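Local coordinates for protein acetyl xylan esterase (Geobacillus stearothermophilus, PDB 5BN1) that removes acetyl side groups from the xylose units of xylan and xylo-oligosaccharides, as a serine esterase that works as a donut-shaped homooctamer, at residues P136-E140 with L188-V193; G36-V41 with H200-A204; V94-Y98 with P146-M151. The protein carries 1 engineered substitution. The contacts are given in a common frame with arbitrary orientation. Residue numbers count along the deposited sequence, not the author numbering.

Overall arrangement
All three contacts belong to one SGNH-hydrolase domain, a five-stranded parallel sheet with helices packed around it. Interaction 2 joins the first and last of its long helices, 37-48 and 197-211, so along the chain it encloses both other contacts. Interactions 1 and 3 cross in sequence: 94-98, 136-140, 146-151, then 188-193. Their centres lie about 11 Å apart, and Tyr138 CE1 is 3.5 Å from Met147 CE; both also touch the second subunit. The centre of interaction 2 is about 15 Å from that of interaction 1, which it still touches (Phe137 CE2 to Leu203 CD2, 3.8 Å), and about 23 Å from that of interaction 3. Interaction 1 holds Asp191 of the inferred Ser15-His194-Asp191 triad, and the other two lie near it through His200 and Trp95.

Interaction 1: residues P136-E140 with L188-V193; sequences PFYIE and LAWDRV
Two irregular loops meet here: 136-140, which follows strand 130-134, and the loop 188-193, ahead of helix 197-211. Residues 137-140 are largely extended, with an inverse gamma turn centred on Ile139; Ala189 to Arg192 form a type I turn closed by Arg192 N to Ala189 O (3.0 Å). The CA register pairs Ile139 with Arg192 (4.6 Å). One backbone bond joins the loops, Ile139 N to Arg192 O at 2.8 Å and 167°, while Ile139 O is buried without a partner. Arg192, left-handed at phi/psi 67/9, bends its side chain (m, t, m) so that NH1 makes a salt bridge to Glu140 OE1 (2.9 Å); Glu140 OE2 accepts from Asn142 N. Tyr138, chi1 t, sets OH over a guanidinium face, 3.0 Å from Arg192 CZ. That hydroxyl is hydrogen-bonded to Tyr184 of the second subunit and to a water (3.0 Å), which donates to Asp191 O (3.0 Å). Ile139 CD1 packs on Ala189 CB (3.8 Å). Asp191, chi1 p, accepts Val193 N at OD1 (2.8 Å), an Asx turn, leaving OD2 to bond His194 ND1. This is the acid-to-histidine half of the Ser-His-Asp triad inferred for this SGNH esterase, held on a turn.

Interaction 2: residues G36-V41 with H200-A204; sequences GYVAYV and HMILA
In this SGNH-hydrolase fold, helices 37-48 and 197-211 pack side by side, their local axes 8.4 Å apart and crossing at -55°. Gly36 is the N-cap of the first; Tyr37 and His200 set the register, their CA atoms 4.6 Å apart. His200 (chi1 m, chi2 96°) lays a ring face against the N-cap: Gly36 CA is 3.8 Å from the ring centroid, 27° off the normal, a CH-pi contact. An ideal CB on Gly36 would fall 2.7 Å from His200 CD2, a clash. Tyr37, in the p rotamer, puts CB 3.7 Å from Leu203 CB, while its OH is hydrogen-bonded to Thr17 OG1. Near the crossing the small Ala204 admits Val41, whose CG2 lies 3.7 Å from Ala204 CB. Tyr40, chi1 m, points its CA-to-CB bond toward the second helix, with CE2 3.5 Å from His200 CB; its ring also meets Tyr40 of the third subunit. Met201 (m, m, t) brings SD obliquely to that ring, a Met-aromatic contact 4.5 Å from the Tyr40 centroid, and places CE over its face in a CH-pi contact, 4.0 Å from the centroid.

Interaction 3: residues V94-Y98 with P146-M151; sequences VWRQY and PMRRTM
This is a near-antiparallel helix-helix contact at the edge of the fold, about 17 Å from the chain centre, between helix 91-99 and the first turns of helix 146-165. The local axes run at 152° to each other and come within 10.0 Å. The CA register pairs Val94 with Met151 (6.5 Å) and Tyr98 with Met147 (7.0 Å), so moving one turn forward on the first helix moves one turn back on the second.

Met147, fully extended with all three chi angles t, lies between two aromatic side chains. Its CE reaches Trp95 CD1 at 3.3 Å, and its SD makes oblique Met-aromatic contacts, 4.2 Å from the centroid of the five-membered ring of Trp95 and 4.9 Å from the centroid of the Tyr98 ring. Met147 CB sits over the Tyr98 ring in a CH-pi contact, 4.0 Å from the centroid and 17° off the normal. Tyr98, chi1 m and chi2 -78°, spans the gap: its CE1 lies 3.8 Å from Pro146 CB, and its OH shares a 2.6 Å hydrogen bond with Thr150 OG1. One turn earlier, Val94 (t) packs against three residues: CG1 lies 3.8 Å from Thr150 CG2 and 3.9 Å from Met147 CG, and CG2 3.8 Å from Met151 SD.

The aromatic pair continues into the octamer: Trp95 stacks on Trp190 and Tyr98 meets Tyr184 edge-to-face, both of the second subunit. Trp95 also lies about 4 Å, side chain to side chain, from both Asn92 and His194. Helix 91-99, with helix 146-165 packed against it through Met147 and Thr150, therefore borders the SGNH active site, where Asn92 is an inferred transition-state stabiliser and His194 the inferred charge-relay histidine.

Interaction 1: residues P136-E140 with L188-V193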
loop_
_atom_site.group_PDB
_atom_site.type_symbol
_atom_site.label_atom_id
_atom_site.label_comp_id
_atom_site.label_asym_id
_atom_site.label_seq_id
_atom_site.Cartn_x
_atom_site.Cartn_y
_atom_site.Cartn_z
ATOM N N PRO A 136 23.710 28.826 5.730
ATOM C CA PRO A 136 23.826 27.345 5.705
ATOM C C PRO A 136 24.732 26.909 6.830
ATOM O O PRO A 136 25.425 27.640 7.577
ATOM C CB PRO A 136 24.326 27.116 4.298
ATOM C CG PRO A 136 25.363 28.238 4.080
ATOM C CD PRO A 136 24.587 29.395 4.629
ATOM N N PHE A 137 24.882 25.567 6.973
ATOM C CA PHE A 137 25.711 24.996 7.976
ATOM C C PHE A 137 26.139 23.574 7.526
ATOM O O PHE A 137 25.533 23.015 6.612
ATOM C CB PHE A 137 24.940 24.859 9.356
ATOM C CG PHE A 137 23.714 23.997 9.325
ATOM C CD1 PHE A 137 23.893 22.634 9.452
ATOM C CD2 PHE A 137 22.459 24.510 9.110
ATOM C CE1 PHE A 137 22.762 21.802 9.336
ATOM C CE2 PHE A 137 21.362 23.723 8.991
ATOM C CZ PHE A 137 21.515 22.365 9.067
ATOM N N TYR A 138 27.130 23.090 8.249
ATOM C CA TYR A 138 27.608 21.701 8.054
ATOM C C TYR A 138 27.976 21.220 9.401
ATOM O O TYR A 138 28.755 21.874 10.121
ATOM C CB TYR A 138 28.721 21.617 7.053
ATOM C CG TYR A 138 29.110 20.227 6.603
ATOM C CD1 TYR A 138 28.160 19.382 6.076
ATOM C CD2 TYR A 138 30.425 19.819 6.598
ATOM C CE1 TYR A 138 28.485 18.146 5.594
ATOM C CE2 TYR A 138 30.751 18.547 6.119
ATOM C CZ TYR A 138 29.787 17.752 5.598
ATOM O OH TYR A 138 30.192 16.516 5.081
ATOM N N ILE A 139 27.387 20.064 9.808
ATOM C CA ILE A 139 27.579 19.653 11.178
ATOM C C ILE A 139 28.860 18.851 11.279
ATOM O O ILE A 139 28.944 17.620 11.162
ATOM C CB ILE A 139 26.325 18.852 11.669
ATOM C CG1 ILE A 139 25.090 19.665 11.490
ATOM C CG2 ILE A 139 26.549 18.388 13.142
ATOM C CD1 ILE A 139 23.767 18.940 11.775
ATOM N N GLU A 140 29.983 19.585 11.442
ATOM C CA GLU A 140 31.333 19.056 11.338
ATOM C C GLU A 140 32.220 20.057 12.079
ATOM O O GLU A 140 32.169 21.250 11.706
ATOM C CB GLU A 140 31.779 18.978 9.815
ATOM C CG GLU A 140 33.233 18.686 9.663
ATOM C CD GLU A 140 33.689 17.479 10.411
ATOM O OE1 GLU A 140 33.145 16.339 10.163
ATOM O OE2 GLU A 140 34.582 17.593 11.330
ATOM N N LEU A 188 24.222 14.120 16.181
ATOM C CA LEU A 188 23.230 15.038 15.700
ATOM C C LEU A 188 22.734 14.704 14.282
ATOM O O LEU A 188 21.555 14.956 13.947
ATOM C CB LEU A 188 23.807 16.460 15.663
ATOM C CG LEU A 188 24.114 17.070 17.053
ATOM C CD1 LEU A 188 24.973 18.328 16.811
ATOM C CD2 LEU A 188 22.810 17.396 17.727
ATOM N N ALA A 189 23.604 14.196 13.401
ATOM C CA ALA A 189 23.277 13.957 12.026
ATOM C C ALA A 189 24.273 13.001 11.399
ATOM O O ALA A 189 25.463 13.288 11.209
ATOM C CB ALA A 189 23.256 15.261 11.180
ATOM N N TRP A 190 23.804 11.787 11.087
ATOM C CA TRP A 190 24.646 10.846 10.413
ATOM C C TRP A 190 25.293 11.438 9.133
ATOM O O TRP A 190 26.465 11.135 8.904
ATOM C CB TRP A 190 23.932 9.574 10.023
ATOM C CG TRP A 190 23.805 8.519 11.090
ATOM C CD1 TRP A 190 24.140 8.595 12.391
ATOM C CD2 TRP A 190 23.279 7.191 10.851
ATOM N NE1 TRP A 190 23.864 7.350 12.999
ATOM C CE2 TRP A 190 23.369 6.502 12.075
ATOM C CE3 TRP A 190 22.808 6.539 9.733
ATOM C CZ2 TRP A 190 22.952 5.169 12.187
ATOM C CZ3 TRP A 190 22.332 5.164 9.868
ATOM C CH2 TRP A 190 22.490 4.538 11.064
ATOM N N ASP A 191 24.530 12.208 8.370
ATOM C CA ASP A 191 25.102 12.693 7.094
ATOM C C ASP A 191 25.636 14.136 7.286
ATOM O O ASP A 191 26.036 14.701 6.263
ATOM C CB ASP A 191 24.013 12.645 6.012
ATOM C CG ASP A 191 22.860 13.524 6.224
ATOM O OD1 ASP A 191 22.843 14.416 7.123
ATOM O OD2 ASP A 191 21.832 13.349 5.469
ATOM N N ARG A 192 25.713 14.638 8.491
ATOM C CA ARG A 192 26.211 15.977 8.768
ATOM C C ARG A 192 25.356 17.070 8.256
ATOM O O ARG A 192 25.861 18.238 8.334
ATOM C CB ARG A 192 27.737 16.121 8.468
ATOM C CG ARG A 192 28.615 15.180 9.281
ATOM C CD ARG A 192 30.084 15.302 8.954
ATOM N NE ARG A 192 30.407 14.524 7.721
ATOM C CZ ARG A 192 31.556 14.628 7.041
ATOM N NH1 ARG A 192 32.490 15.384 7.548
ATOM N NH2 ARG A 192 31.802 13.944 5.951
ATOM N N VAL A 193 24.172 16.819 7.773
ATOM C CA VAL A 193 23.279 17.817 7.260
ATOM C C VAL A 193 21.922 17.765 7.919
ATOM O O VAL A 193 21.429 18.773 8.417
ATOM C CB VAL A 193 23.167 17.725 5.761
ATOM C CG1 VAL A 193 22.059 18.618 5.227
ATOM C CG2 VAL A 193 24.542 18.078 5.151
HETATM O O HOH W 1 28.074 14.671 4.111
#

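Interaction 2: residues G36-V41 with H200-A204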
loop_
_atom_site.group_PDB
_atom_site.type_symbol
_atom_site.label_atom_id
_atom_site.label_comp_id
_atom_site.label_asym_id
_atom_site.label_seq_id
_atom_site.Cartn_x
_atom_site.Cartn_y
_atom_site.Cartn_z
ATOM N N GLY A 36 10.251 20.152 11.684
ATOM C CA GLY A 36 11.582 20.593 12.059
ATOM C C GLY A 36 11.475 22.015 12.610
ATOM O O GLY A 36 10.552 22.465 13.299
ATOM N N TYR A 37 12.568 22.739 12.333
ATOM C CA TYR A 37 12.807 23.984 13.103
ATOM C C TYR A 37 11.679 25.017 12.848
ATOM O O TYR A 37 11.402 25.750 13.779
ATOM C CB TYR A 37 14.186 24.652 12.853
ATOM C CG TYR A 37 14.374 25.409 11.557
ATOM C CD1 TYR A 37 14.688 24.797 10.343
ATOM C CD2 TYR A 37 14.078 26.781 11.511
ATOM C CE1 TYR A 37 14.782 25.490 9.131
ATOM C CE2 TYR A 37 14.180 27.455 10.308
ATOM C CZ TYR A 37 14.503 26.846 9.156
ATOM O OH TYR A 37 14.558 27.529 7.905
ATOM N N VAL A 38 11.102 25.071 11.660
ATOM C CA VAL A 38 10.000 26.006 11.425
ATOM C C VAL A 38 8.828 25.741 12.405
ATOM O O VAL A 38 8.385 26.599 13.093
ATOM C CB VAL A 38 9.569 25.987 9.993
ATOM C CG1 VAL A 38 8.316 26.860 9.754
ATOM C CG2 VAL A 38 10.707 26.474 9.070
ATOM N N ALA A 39 8.466 24.474 12.476
ATOM C CA ALA A 39 7.395 24.146 13.371
ATOM C C ALA A 39 7.767 24.441 14.790
ATOM O O ALA A 39 6.874 24.825 15.586
ATOM C CB ALA A 39 7.008 22.680 13.207
ATOM N N TYR A 40 8.987 24.142 15.192
ATOM C CA TYR A 40 9.423 24.373 16.541
ATOM C C TYR A 40 9.407 25.857 16.926
ATOM O O TYR A 40 9.039 26.254 18.022
ATOM C CB TYR A 40 10.770 23.754 16.860
ATOM C CG TYR A 40 10.911 22.271 16.669
ATOM C CD1 TYR A 40 9.812 21.492 16.562
ATOM C CD2 TYR A 40 12.108 21.712 16.710
ATOM C CE1 TYR A 40 9.953 20.097 16.339
ATOM C CE2 TYR A 40 12.298 20.334 16.469
ATOM C CZ TYR A 40 11.227 19.570 16.319
ATOM O OH TYR A 40 11.356 18.157 16.150
ATOM N N VAL A 41 9.855 26.695 15.964
ATOM C CA VAL A 41 9.769 28.119 16.162
ATOM C C VAL A 41 8.325 28.552 16.405
ATOM O O VAL A 41 8.066 29.309 17.354
ATOM C CB VAL A 41 10.426 28.841 14.931
ATOM C CG1 VAL A 41 9.969 30.302 14.891
ATOM C CG2 VAL A 41 11.955 28.700 14.885
ATOM N N HIS A 200 17.300 20.381 15.125
ATOM C CA HIS A 200 16.226 21.338 14.760
ATOM C C HIS A 200 15.994 22.291 15.907
ATOM O O HIS A 200 15.604 23.461 15.681
ATOM C CB HIS A 200 15.002 20.621 14.248
ATOM C CG HIS A 200 15.136 20.276 12.793
ATOM N ND1 HIS A 200 15.564 19.069 12.241
ATOM C CD2 HIS A 200 14.982 21.079 11.759
ATOM C CE1 HIS A 200 15.593 19.181 10.901
ATOM N NE2 HIS A 200 15.218 20.431 10.620
ATOM N N MET A 201 16.127 21.835 17.157
ATOM C CA MET A 201 16.021 22.706 18.299
ATOM C C MET A 201 17.132 23.722 18.317
ATOM O O MET A 201 16.920 24.881 18.670
ATOM C CB MET A 201 16.012 21.961 19.654
ATOM C CG MET A 201 14.686 21.288 19.832
ATOM S SD MET A 201 13.279 22.454 20.130
ATOM C CE MET A 201 12.170 21.035 20.337
ATOM N N ILE A 202 18.340 23.299 18.019
ATOM C CA ILE A 202 19.525 24.248 17.880
ATOM C C ILE A 202 19.147 25.343 16.897
ATOM O O ILE A 202 19.368 26.544 17.176
ATOM C CB ILE A 202 20.778 23.473 17.505
ATOM C CG1 ILE A 202 21.282 22.601 18.634
ATOM C CG2 ILE A 202 21.888 24.458 17.027
ATOM C CD1 ILE A 202 22.281 21.546 18.174
ATOM N N LEU A 203 18.653 24.960 15.753
ATOM C CA LEU A 203 18.223 25.908 14.716
ATOM C C LEU A 203 17.136 26.814 15.213
ATOM O O LEU A 203 17.181 28.024 15.029
ATOM C CB LEU A 203 17.822 25.247 13.438
ATOM C CG LEU A 203 18.903 24.492 12.660
ATOM C CD1 LEU A 203 18.311 23.601 11.591
ATOM C CD2 LEU A 203 19.790 25.562 11.983
ATOM N N ALA A 204 16.075 26.243 15.819
ATOM C CA ALA A 204 14.955 27.101 16.276
ATOM C C ALA A 204 15.476 28.073 17.327
ATOM O O ALA A 204 15.052 29.269 17.353
ATOM C CB ALA A 204 13.878 26.235 16.850
#

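Interaction 3: residues V94-Y98 with P146-M151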
loop_
_atom_site.group_PDB
_atom_site.type_symbol
_atom_site.label_atom_id
_atom_site.label_comp_id
_atom_site.label_asym_id
_atom_site.label_seq_id
_atom_site.Cartn_x
_atom_site.Cartn_y
_atom_site.Cartn_z
ATOM N N VAL A 94 26.719 23.911 -1.983
ATOM C CA VAL A 94 27.957 23.381 -1.547
ATOM C C VAL A 94 27.994 21.855 -1.737
ATOM O O VAL A 94 28.950 21.309 -2.253
ATOM C CB VAL A 94 28.263 23.784 -0.116
ATOM C CG1 VAL A 94 29.485 23.130 0.379
ATOM C CG2 VAL A 94 28.399 25.332 -0.029
ATOM N N TRP A 95 27.027 21.186 -1.123
ATOM C CA TRP A 95 27.104 19.700 -1.010
ATOM C C TRP A 95 27.310 19.051 -2.349
ATOM O O TRP A 95 28.088 18.110 -2.437
ATOM C CB TRP A 95 25.848 19.190 -0.344
ATOM C CG TRP A 95 25.961 17.850 0.345
ATOM C CD1 TRP A 95 27.074 17.121 0.595
ATOM C CD2 TRP A 95 24.899 17.259 1.120
ATOM N NE1 TRP A 95 26.757 16.003 1.371
ATOM C CE2 TRP A 95 25.429 16.080 1.709
ATOM C CE3 TRP A 95 23.570 17.562 1.259
ATOM C CZ2 TRP A 95 24.621 15.287 2.566
ATOM C CZ3 TRP A 95 22.766 16.749 2.033
ATOM C CH2 TRP A 95 23.334 15.628 2.672
ATOM N N ARG A 96 26.593 19.493 -3.367
ATOM C CA ARG A 96 26.773 18.925 -4.697
ATOM C C ARG A 96 28.170 18.870 -5.210
ATOM O O ARG A 96 28.595 17.982 -5.967
ATOM C CB ARG A 96 25.794 19.507 -5.704
ATOM C CG ARG A 96 24.338 19.327 -5.443
ATOM C CD ARG A 96 23.829 17.885 -5.503
ATOM N NE ARG A 96 24.039 17.245 -4.203
ATOM C CZ ARG A 96 23.287 17.432 -3.130
ATOM N NH1 ARG A 96 23.599 16.783 -1.988
ATOM N NH2 ARG A 96 22.289 18.315 -3.095
ATOM N N GLN A 97 28.952 19.907 -4.861
ATOM C CA GLN A 97 30.339 19.989 -5.237
ATOM C C GLN A 97 31.203 18.836 -4.725
ATOM O O GLN A 97 32.252 18.507 -5.216
ATOM C CB GLN A 97 30.988 21.328 -4.835
ATOM C CG GLN A 97 30.240 22.536 -5.343
ATOM C CD GLN A 97 30.768 23.852 -4.882
ATOM O OE1 GLN A 97 32.041 24.056 -4.898
ATOM N NE2 GLN A 97 29.899 24.764 -4.520
ATOM N N TYR A 98 30.745 18.302 -3.551
ATOM C CA TYR A 98 31.416 17.237 -2.845
ATOM C C TYR A 98 30.767 15.850 -3.021
ATOM O O TYR A 98 31.573 14.892 -3.074
ATOM C CB TYR A 98 31.472 17.624 -1.316
ATOM C CG TYR A 98 32.414 18.818 -1.119
ATOM C CD1 TYR A 98 33.759 18.631 -1.117
ATOM C CD2 TYR A 98 31.912 20.104 -0.938
ATOM C CE1 TYR A 98 34.661 19.684 -0.997
ATOM C CE2 TYR A 98 32.784 21.148 -0.849
ATOM C CZ TYR A 98 34.106 20.932 -0.875
ATOM O OH TYR A 98 35.061 21.975 -0.809
ATOM N N PRO A 146 37.163 19.776 4.062
ATOM C CA PRO A 146 36.911 20.598 2.922
ATOM C C PRO A 146 35.553 21.168 2.760
ATOM O O PRO A 146 35.312 22.318 2.404
ATOM C CB PRO A 146 37.243 19.652 1.725
ATOM C CG PRO A 146 38.230 18.730 2.248
ATOM C CD PRO A 146 37.895 18.555 3.726
ATOM N N MET A 147 34.512 20.362 3.053
ATOM C CA MET A 147 33.140 20.830 2.849
ATOM C C MET A 147 32.789 21.842 4.001
ATOM O O MET A 147 32.046 22.775 3.719
ATOM C CB MET A 147 32.111 19.684 2.823
ATOM C CG MET A 147 30.739 20.197 2.660
ATOM S SD MET A 147 29.573 18.900 2.130
ATOM C CE MET A 147 28.046 19.709 2.465
ATOM N N ARG A 148 33.280 21.617 5.217
ATOM C CA ARG A 148 33.069 22.583 6.237
ATOM C C ARG A 148 33.668 23.966 5.891
ATOM O O ARG A 148 33.058 24.990 6.088
ATOM C CB ARG A 148 33.647 22.087 7.585
ATOM C CG ARG A 148 33.622 23.117 8.723
ATOM C CD ARG A 148 32.284 23.600 9.206
ATOM N NE ARG A 148 32.402 24.888 9.957
ATOM C CZ ARG A 148 32.949 24.965 11.147
ATOM N NH1 ARG A 148 33.170 23.926 11.902
ATOM N NH2 ARG A 148 33.229 26.218 11.586
ATOM N N ARG A 149 34.886 23.874 5.352
ATOM C CA ARG A 149 35.592 25.132 4.936
ATOM C C ARG A 149 34.841 25.863 3.890
ATOM O O ARG A 149 34.617 27.094 3.955
ATOM C CB ARG A 149 36.988 24.788 4.537
ATOM C CG ARG A 149 37.828 25.998 4.168
ATOM C CD ARG A 149 39.288 25.502 3.993
ATOM N NE ARG A 149 39.474 24.538 2.916
ATOM C CZ ARG A 149 40.128 23.316 2.921
ATOM N NH1 ARG A 149 40.755 22.745 3.987
ATOM N NH2 ARG A 149 40.168 22.619 1.772
ATOM N N THR A 150 34.353 25.141 2.868
ATOM C CA THR A 150 33.497 25.751 1.901
ATOM C C THR A 150 32.265 26.377 2.414
ATOM O O THR A 150 31.790 27.449 2.129
ATOM C CB THR A 150 33.309 24.803 0.673
ATOM O OG1 THR A 150 34.578 24.365 0.148
ATOM C CG2 THR A 150 32.442 25.352 -0.371
ATOM N N MET A 151 31.582 25.566 3.270
ATOM C CA MET A 151 30.376 26.051 3.835
ATOM C C MET A 151 30.565 27.380 4.627
ATOM O O MET A 151 29.732 28.249 4.541
ATOM C CB MET A 151 29.750 24.965 4.777
ATOM C CG MET A 151 28.291 25.126 4.980
ATOM S SD MET A 151 27.230 24.829 3.555
ATOM C CE MET A 151 27.345 23.039 3.582
#